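Local coordinates for protein PrhC (PDB 5X9J) that acts as an isomerase in the biosynthesis of paraherquonin, a fungal meroterpenoid with a highly congested hexacyclic skeleton, and works as a homodimer, at residues 59-64 / 144-149; 108-113 / 129-134. All blocks are in the same frame, centred on the assembly; numbering follows the deposited sequence.

Interaction 1 (59-64 / 144-149)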
ATOM      1  N   THR B  59       5.087   7.651 -12.464  1.00 27.99           N
ATOM      2  CA  THR B  59       5.136   7.119 -11.107  1.00 31.58           C
ATOM      3  C   THR B  59       4.067   7.806 -10.263  1.00 28.34           C
ATOM      4  O   THR B  59       4.046   9.037 -10.169  1.00 30.12           O
ATOM      5  CB  THR B  59       6.515   7.336 -10.474  1.00 34.43           C
ATOM      6  OG1 THR B  59       7.517   6.710 -11.276  1.00 32.74           O
ATOM      7  CG2 THR B  59       6.559   6.736  -9.059  1.00 32.18           C
ATOM      8  N   TYR B  60       3.199   7.017  -9.645  1.00 27.83           N
ATOM      9  CA  TYR B  60       2.161   7.529  -8.753  1.00 30.99           C
ATOM     10  C   TYR B  60       2.479   7.134  -7.317  1.00 29.84           C
ATOM     11  O   TYR B  60       2.457   5.947  -6.983  1.00 30.48           O
ATOM     12  CB  TYR B  60       0.785   6.975  -9.120  1.00 29.06           C
ATOM     13  CG  TYR B  60       0.328   7.235 -10.532  1.00 36.20           C
ATOM     14  CD1 TYR B  60       0.776   6.442 -11.576  1.00 32.20           C
ATOM     15  CD2 TYR B  60      -0.583   8.251 -10.815  1.00 35.56           C
ATOM     16  CE1 TYR B  60       0.349   6.663 -12.874  1.00 39.24           C
ATOM     17  CE2 TYR B  60      -1.026   8.477 -12.116  1.00 37.34           C
ATOM     18  CZ  TYR B  60      -0.546   7.677 -13.139  1.00 43.12           C
ATOM     19  OH  TYR B  60      -0.958   7.877 -14.438  1.00 51.53           O
ATOM     20  N   GLN B  61       2.739   8.116  -6.467  1.00 27.44           N
ATOM     21  CA  GLN B  61       2.761   7.867  -5.034  1.00 31.13           C
ATOM     22  C   GLN B  61       1.321   7.918  -4.532  1.00 29.58           C
ATOM     23  O   GLN B  61       0.575   8.835  -4.879  1.00 29.92           O
ATOM     24  CB  GLN B  61       3.628   8.906  -4.318  1.00 30.49           C
ATOM     25  CG  GLN B  61       5.035   9.034  -4.899  1.00 40.76           C
ATOM     26  CD  GLN B  61       5.888   7.811  -4.622  1.00 47.67           C
ATOM     27  OE1 GLN B  61       6.556   7.280  -5.517  1.00 51.73           O
ATOM     28  NE2 GLN B  61       5.874   7.356  -3.374  1.00 50.47           N
ATOM     29  N   CYS B  62       0.926   6.932  -3.730  1.00 26.21           N
ATOM     30  CA  CYS B  62      -0.485   6.718  -3.433  1.00 27.45           C
ATOM     31  C   CYS B  62      -0.857   6.973  -1.971  1.00 31.48           C
ATOM     32  O   CYS B  62      -1.911   6.518  -1.525  1.00 34.57           O
ATOM     33  CB  CYS B  62      -0.886   5.301  -3.833  1.00 30.18           C
ATOM     34  SG  CYS B  62      -0.786   5.018  -5.620  1.00 33.84           S
ATOM     35  N   CYS B  63      -0.026   7.678  -1.210  1.00 27.41           N
ATOM     36  CA  CYS B  63      -0.432   8.092   0.124  1.00 25.62           C
ATOM     37  C   CYS B  63      -0.907   9.531   0.059  1.00 30.29           C
ATOM     38  O   CYS B  63      -0.095  10.431  -0.210  1.00 31.04           O
ATOM     39  CB  CYS B  63       0.713   7.948   1.125  1.00 28.90           C
ATOM     40  SG  CYS B  63       1.194   6.216   1.377  1.00 36.32           S
ATOM     41  N   PRO B  64      -2.191   9.805   0.298  1.00 30.08           N
ATOM     42  CA  PRO B  64      -2.698  11.176   0.124  1.00 30.27           C
ATOM     43  C   PRO B  64      -2.137  12.173   1.117  1.00 30.84           C
ATOM     44  O   PRO B  64      -2.328  13.379   0.918  1.00 31.32           O
ATOM     45  CB  PRO B  64      -4.219  11.018   0.300  1.00 31.69           C
ATOM     46  CG  PRO B  64      -4.385   9.749   1.092  1.00 30.35           C
ATOM     47  CD  PRO B  64      -3.254   8.846   0.642  1.00 28.74           C
ATOM     48  N   ILE B 144       4.083   2.896 -12.561  1.00 26.48           N
ATOM     49  CA  ILE B 144       4.515   2.532 -11.215  1.00 28.32           C
ATOM     50  C   ILE B 144       3.559   3.183 -10.226  1.00 26.15           C
ATOM     51  O   ILE B 144       3.341   4.397 -10.281  1.00 26.31           O
ATOM     52  CB  ILE B 144       5.958   2.995 -10.925  1.00 26.53           C
ATOM     53  CG1 ILE B 144       6.928   2.420 -11.954  1.00 27.71           C
ATOM     54  CG2 ILE B 144       6.383   2.610  -9.496  1.00 25.45           C
ATOM     55  CD1 ILE B 144       8.226   3.220 -12.087  1.00 33.03           C
ATOM     56  N   TRP B 145       2.988   2.378  -9.335  1.00 24.34           N
ATOM     57  CA  TRP B 145       2.218   2.869  -8.199  1.00 27.81           C
ATOM     58  C   TRP B 145       2.932   2.422  -6.936  1.00 25.71           C
ATOM     59  O   TRP B 145       3.315   1.253  -6.825  1.00 26.16           O
ATOM     60  CB  TRP B 145       0.784   2.326  -8.221  1.00 26.21           C
ATOM     61  CG  TRP B 145       0.001   2.803  -9.416  1.00 29.41           C
ATOM     62  CD1 TRP B 145      -0.925   3.813  -9.445  1.00 26.85           C
ATOM     63  CD2 TRP B 145       0.092   2.298 -10.759  1.00 26.40           C
ATOM     64  NE1 TRP B 145      -1.416   3.961 -10.730  1.00 24.48           N
ATOM     65  CE2 TRP B 145      -0.814   3.044 -11.550  1.00 31.93           C
ATOM     66  CE3 TRP B 145       0.849   1.291 -11.369  1.00 25.64           C
ATOM     67  CZ2 TRP B 145      -0.981   2.813 -12.919  1.00 30.56           C
ATOM     68  CZ3 TRP B 145       0.681   1.058 -12.725  1.00 28.71           C
ATOM     69  CH2 TRP B 145      -0.231   1.819 -13.488  1.00 30.10           C
ATOM     70  N   GLU B 146       3.111   3.334  -5.990  1.00 24.54           N
ATOM     71  CA  GLU B 146       3.811   2.991  -4.762  1.00 31.44           C
ATOM     72  C   GLU B 146       3.003   3.401  -3.545  1.00 27.76           C
ATOM     73  O   GLU B 146       2.532   4.538  -3.459  1.00 28.93           O
ATOM     74  CB  GLU B 146       5.196   3.644  -4.688  1.00 33.68           C
ATOM     75  CG  GLU B 146       5.869   3.357  -3.342  1.00 42.23           C
ATOM     76  CD  GLU B 146       7.294   3.904  -3.206  1.00 52.18           C
ATOM     77  OE1 GLU B 146       8.214   3.069  -3.038  1.00 54.37           O
ATOM     78  OE2 GLU B 146       7.486   5.149  -3.244  1.00 54.21           O
ATOM     79  N   PHE B 147       2.862   2.475  -2.610  1.00 25.64           N
ATOM     80  CA  PHE B 147       2.377   2.740  -1.264  1.00 28.09           C
ATOM     81  C   PHE B 147       3.527   2.563  -0.293  1.00 31.24           C
ATOM     82  O   PHE B 147       4.312   1.626  -0.424  1.00 34.08           O
ATOM     83  CB  PHE B 147       1.271   1.771  -0.863  1.00 31.64           C
ATOM     84  CG  PHE B 147       0.015   1.963  -1.613  1.00 33.75           C
ATOM     85  CD1 PHE B 147      -0.103   1.501  -2.915  1.00 33.98           C
ATOM     86  CD2 PHE B 147      -1.056   2.609  -1.018  1.00 31.70           C
ATOM     87  CE1 PHE B 147      -1.283   1.687  -3.624  1.00 36.94           C
ATOM     88  CE2 PHE B 147      -2.233   2.795  -1.703  1.00 36.27           C
ATOM     89  CZ  PHE B 147      -2.350   2.335  -3.015  1.00 35.01           C
ATOM     90  N   PHE B 148       3.622   3.443   0.689  1.00 27.40           N
ATOM     91  CA  PHE B 148       4.681   3.335   1.676  1.00 28.24           C
ATOM     92  C   PHE B 148       4.064   3.696   3.010  1.00 27.78           C
ATOM     93  O   PHE B 148       2.921   4.148   3.074  1.00 25.99           O
ATOM     94  CB  PHE B 148       5.864   4.263   1.338  1.00 25.83           C
ATOM     95  CG  PHE B 148       5.435   5.677   1.069  1.00 30.67           C
ATOM     96  CD1 PHE B 148       5.051   6.064  -0.204  1.00 34.23           C
ATOM     97  CD2 PHE B 148       5.343   6.595   2.101  1.00 27.95           C
ATOM     98  CE1 PHE B 148       4.613   7.353  -0.446  1.00 38.52           C
ATOM     99  CE2 PHE B 148       4.904   7.878   1.872  1.00 29.33           C
ATOM    100  CZ  PHE B 148       4.545   8.268   0.594  1.00 33.18           C
ATOM    101  N   ASP B 149       4.817   3.497   4.085  1.00 24.16           N
ATOM    102  CA  ASP B 149       4.348   3.919   5.398  1.00 24.22           C
ATOM    103  C   ASP B 149       4.577   5.414   5.509  1.00 24.42           C
ATOM    104  O   ASP B 149       5.725   5.879   5.553  1.00 23.14           O
ATOM    105  CB  ASP B 149       5.056   3.158   6.513  1.00 26.60           C
ATOM    106  CG  ASP B 149       4.469   3.465   7.891  1.00 26.65           C
ATOM    107  OD1 ASP B 149       4.054   2.506   8.569  1.00 31.44           O
ATOM    108  OD2 ASP B 149       4.418   4.653   8.284  1.00 26.50           O
TER
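A parallel strand pair, T59 to Q61 beside I144 to E146, joins strand 57-61 to strand 141-148 in the curved mixed sheet of PrhC. Y60 works in both directions along the backbone: its N donates to I144 O (2.7 Å) and its O accepts from E146 N. Two residues on, just past the end of the first strand, C62 N still donates to E146 O at 2.9 Å.

On one face of the sheet Y60 and W145 lie side by side, their planes only 4° apart but slid past each other, so that Y60 CD1 sits 3.4 Å from W145 NE1 with little ring overlap. On the other face Q61, bent at chi2 (-70°), brings NE2 to within 2.7 Å of E146 OE2. The bond lies in the amide plane and meets the anti lone pair, with the carboxylate turned 81° from the amide.

Beyond the strand end the two cysteines each meet a phenylalanine ring. C62 CB rests over a face of F147, a CH-pi contact, while C63 SG stands 3.9 Å from the F148 ring centroid, almost over its middle. The chemistry implies a change of grip: backbone hydrogen bonds hold the strands, and beyond them C62 CB and C63 SG lie over the phenylalanine faces, with C62 SG at the edge of the W145 ring and the second subunit packing on C63 and F147.

Interaction 2 (108-113 / 129-134)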
ATOM      1  N   LYS B 108       0.615  -6.909 -15.297  1.00 28.50           N
ATOM      2  CA  LYS B 108       0.768  -6.147 -14.065  1.00 31.95           C
ATOM      3  C   LYS B 108       1.270  -7.059 -12.954  1.00 28.36           C
ATOM      4  O   LYS B 108       0.978  -8.258 -12.933  1.00 26.15           O
ATOM      5  CB  LYS B 108      -0.553  -5.527 -13.607  1.00 31.30           C
ATOM      6  CG  LYS B 108      -0.966  -4.233 -14.285  1.00 34.87           C
ATOM      7  CD  LYS B 108      -2.431  -3.945 -13.916  1.00 34.87           C
ATOM      8  CE  LYS B 108      -2.744  -2.456 -13.920  1.00 47.74           C
ATOM      9  NZ  LYS B 108      -2.871  -1.861 -15.278  1.00 44.49           N
ATOM     10  N   ILE B 109       1.991  -6.473 -12.003  1.00 26.28           N
ATOM     11  CA  ILE B 109       2.442  -7.233 -10.849  1.00 26.84           C
ATOM     12  C   ILE B 109       2.437  -6.319  -9.636  1.00 24.03           C
ATOM     13  O   ILE B 109       2.855  -5.160  -9.705  1.00 25.41           O
ATOM     14  CB  ILE B 109       3.830  -7.866 -11.112  1.00 27.17           C
ATOM     15  CG1 ILE B 109       4.278  -8.716  -9.916  1.00 26.13           C
ATOM     16  CG2 ILE B 109       4.874  -6.795 -11.484  1.00 22.85           C
ATOM     17  CD1 ILE B 109       5.463  -9.680 -10.258  1.00 27.05           C
ATOM     18  N   ALA B 110       1.939  -6.840  -8.523  1.00 23.09           N
ATOM     19  CA  ALA B 110       1.954  -6.122  -7.260  1.00 23.68           C
ATOM     20  C   ALA B 110       2.823  -6.908  -6.294  1.00 26.51           C
ATOM     21  O   ALA B 110       2.679  -8.126  -6.186  1.00 24.86           O
ATOM     22  CB  ALA B 110       0.543  -5.950  -6.690  1.00 24.66           C
ATOM     23  N   PHE B 111       3.730  -6.219  -5.602  1.00 23.44           N
ATOM     24  CA  PHE B 111       4.600  -6.919  -4.674  1.00 24.50           C
ATOM     25  C   PHE B 111       4.906  -6.033  -3.480  1.00 23.40           C
ATOM     26  O   PHE B 111       4.887  -4.807  -3.570  1.00 22.79           O
ATOM     27  CB  PHE B 111       5.905  -7.368  -5.348  1.00 22.10           C
ATOM     28  CG  PHE B 111       6.690  -6.247  -5.984  1.00 23.95           C
ATOM     29  CD1 PHE B 111       7.694  -5.596  -5.279  1.00 23.13           C
ATOM     30  CD2 PHE B 111       6.440  -5.869  -7.295  1.00 23.54           C
ATOM     31  CE1 PHE B 111       8.438  -4.586  -5.878  1.00 24.31           C
ATOM     32  CE2 PHE B 111       7.158  -4.860  -7.891  1.00 23.22           C
ATOM     33  CZ  PHE B 111       8.179  -4.221  -7.183  1.00 25.81           C
ATOM     34  N   ARG B 112       5.185  -6.677  -2.358  1.00 26.49           N
ATOM     35  CA  ARG B 112       5.637  -5.992  -1.162  1.00 26.03           C
ATOM     36  C   ARG B 112       7.145  -5.810  -1.216  1.00 26.75           C
ATOM     37  O   ARG B 112       7.872  -6.693  -1.681  1.00 25.53           O
ATOM     38  CB  ARG B 112       5.250  -6.787   0.081  1.00 24.19           C
ATOM     39  CG  ARG B 112       3.753  -6.907   0.313  1.00 27.32           C
ATOM     40  CD  ARG B 112       3.508  -7.710   1.586  1.00 29.72           C
ATOM     41  NE  ARG B 112       3.824  -6.927   2.780  1.00 29.19           N
ATOM     42  CZ  ARG B 112       3.761  -7.403   4.019  1.00 31.46           C
ATOM     43  NH1 ARG B 112       3.415  -8.670   4.229  1.00 28.63           N
ATOM     44  NH2 ARG B 112       4.042  -6.610   5.044  1.00 30.94           N
ATOM     45  N   ALA B 113       7.612  -4.654  -0.751  1.00 25.34           N
ATOM     46  CA  ALA B 113       9.031  -4.350  -0.761  1.00 26.65           C
ATOM     47  C   ALA B 113       9.390  -3.630   0.529  1.00 29.52           C
ATOM     48  O   ALA B 113       8.528  -3.081   1.226  1.00 29.63           O
ATOM     49  CB  ALA B 113       9.415  -3.497  -1.977  1.00 24.52           C
ATOM     50  N   LEU B 129       4.274  -1.171  -0.923  1.00 25.38           N
ATOM     51  CA  LEU B 129       3.576  -2.011  -1.888  1.00 25.44           C
ATOM     52  C   LEU B 129       3.757  -1.341  -3.241  1.00 23.70           C
ATOM     53  O   LEU B 129       3.465  -0.151  -3.389  1.00 23.91           O
ATOM     54  CB  LEU B 129       2.096  -2.178  -1.524  1.00 26.69           C
ATOM     55  CG  LEU B 129       1.267  -3.263  -2.255  1.00 29.25           C
ATOM     56  CD1 LEU B 129       0.966  -2.880  -3.710  1.00 27.72           C
ATOM     57  CD2 LEU B 129       1.916  -4.609  -2.206  1.00 26.85           C
ATOM     58  N   VAL B 130       4.282  -2.079  -4.208  1.00 20.84           N
ATOM     59  CA  VAL B 130       4.570  -1.533  -5.528  1.00 23.01           C
ATOM     60  C   VAL B 130       3.703  -2.273  -6.533  1.00 24.70           C
ATOM     61  O   VAL B 130       3.614  -3.502  -6.489  1.00 24.75           O
ATOM     62  CB  VAL B 130       6.059  -1.665  -5.896  1.00 25.06           C
ATOM     63  CG1 VAL B 130       6.303  -1.157  -7.333  1.00 24.45           C
ATOM     64  CG2 VAL B 130       6.938  -0.883  -4.896  1.00 25.15           C
ATOM     65  N   ILE B 131       3.064  -1.534  -7.433  1.00 24.15           N
ATOM     66  CA  ILE B 131       2.421  -2.130  -8.594  1.00 23.57           C
ATOM     67  C   ILE B 131       3.175  -1.668  -9.830  1.00 24.88           C
ATOM     68  O   ILE B 131       3.402  -0.467 -10.006  1.00 24.91           O
ATOM     69  CB  ILE B 131       0.938  -1.741  -8.693  1.00 26.00           C
ATOM     70  CG1 ILE B 131       0.174  -2.205  -7.449  1.00 26.61           C
ATOM     71  CG2 ILE B 131       0.325  -2.333  -9.982  1.00 23.10           C
ATOM     72  CD1 ILE B 131      -1.318  -1.766  -7.448  1.00 30.86           C
ATOM     73  N   LEU B 132       3.545  -2.605 -10.692  1.00 22.81           N
ATOM     74  CA  LEU B 132       4.157  -2.270 -11.968  1.00 23.86           C
ATOM     75  C   LEU B 132       3.213  -2.623 -13.106  1.00 24.42           C
ATOM     76  O   LEU B 132       2.604  -3.694 -13.111  1.00 23.92           O
ATOM     77  CB  LEU B 132       5.482  -3.007 -12.173  1.00 22.89           C
ATOM     78  CG  LEU B 132       6.546  -2.799 -11.095  1.00 23.06           C
ATOM     79  CD1 LEU B 132       7.776  -3.669 -11.393  1.00 24.78           C
ATOM     80  CD2 LEU B 132       6.941  -1.333 -10.996  1.00 22.64           C
ATOM     81  N   GLN B 133       3.091  -1.708 -14.058  1.00 25.40           N
ATOM     82  CA  GLN B 133       2.492  -1.995 -15.351  1.00 26.61           C
ATOM     83  C   GLN B 133       3.643  -2.215 -16.317  1.00 28.07           C
ATOM     84  O   GLN B 133       4.455  -1.313 -16.533  1.00 30.37           O
ATOM     85  CB  GLN B 133       1.594  -0.849 -15.830  1.00 26.38           C
ATOM     86  CG  GLN B 133       1.136  -1.011 -17.289  1.00 29.21           C
ATOM     87  CD  GLN B 133       0.114  -2.112 -17.438  1.00 31.29           C
ATOM     88  OE1 GLN B 133      -1.001  -1.992 -16.941  1.00 34.94           O
ATOM     89  NE2 GLN B 133       0.492  -3.208 -18.097  1.00 31.96           N
ATOM     90  N   ALA B 134       3.740  -3.415 -16.857  1.00 29.75           N
ATOM     91  CA  ALA B 134       4.809  -3.726 -17.790  1.00 33.54           C
ATOM     92  C   ALA B 134       4.332  -3.498 -19.215  1.00 33.84           C
ATOM     93  O   ALA B 134       3.131  -3.469 -19.491  1.00 31.87           O
ATOM     94  CB  ALA B 134       5.262  -5.172 -17.624  1.00 28.28           C
TER
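L129 touches F111 and R112 with one methyl: its CD2 lies 3.3 Å from F111 O and also reaches R112 CG, the aliphatic part of a side chain whose guanidinium pairs with D96. The leucine further packs on L129 of the second subunit. At V130 the backbone joins F111 in a hydrogen-bonded pair, V130 N to F111 O and F111 N to V130 O, both 2.9 Å. The side chains run together on the same face, V130 CB standing over the F111 ring, 3.9 Å from its centroid. That ring can lie along V130 because chi1 of 57° sets CG between the backbone N and the carbonyl carbon.

I131 faces A110 in a non-hydrogen-bonded pair, where the small methyl CB meets I131 CG1 at 3.8 Å. Such alternation of pair types marks the regular antiparallel hairpin of strands 108-119 and 124-134, part of an alpha-beta architecture consistent with the NTF2-like cone fold. L132 returns to the hydrogen-bonded kind with I109, its N giving to I109 O at 2.8 Å, and its CD1 comes to the edge of the F111 ring, near the ring plane.

Q133 crosses K108, whose NZ lies nearly in line with the CD-OE1 bond of Q133; the modelled NZ to OE1 length of 2.5 Å is doubtfully short. NE2 gives one bond to A134 O, almost in its own amide plane, and another to A106 O. A leucine at this position would probably leave the K108 ammonium without this acceptor and both carbonyls without their amide donor.

Both contacts belong to one sheet, in which strand 141-148 lies between strands 57-61 and 124-134. They meet directly: F147 N and L129 O, 2.8 Å apart, probably form a hydrogen bond, as do W145 O and I131 N, while W145 CZ3 packs on Q133 CB. Interaction 1 pairs strands distant in sequence, in parallel, and is only partly buried; it relies on aromatic and thiol groups beside one amide-carboxylate bond. Interaction 2 is a buried hairpin contact of neighbouring strands, built mainly from aliphatic side chains and a phenylalanine, with polar groups at its ends. Each also touches the second subunit, so the shared sheet contributes to the homodimer.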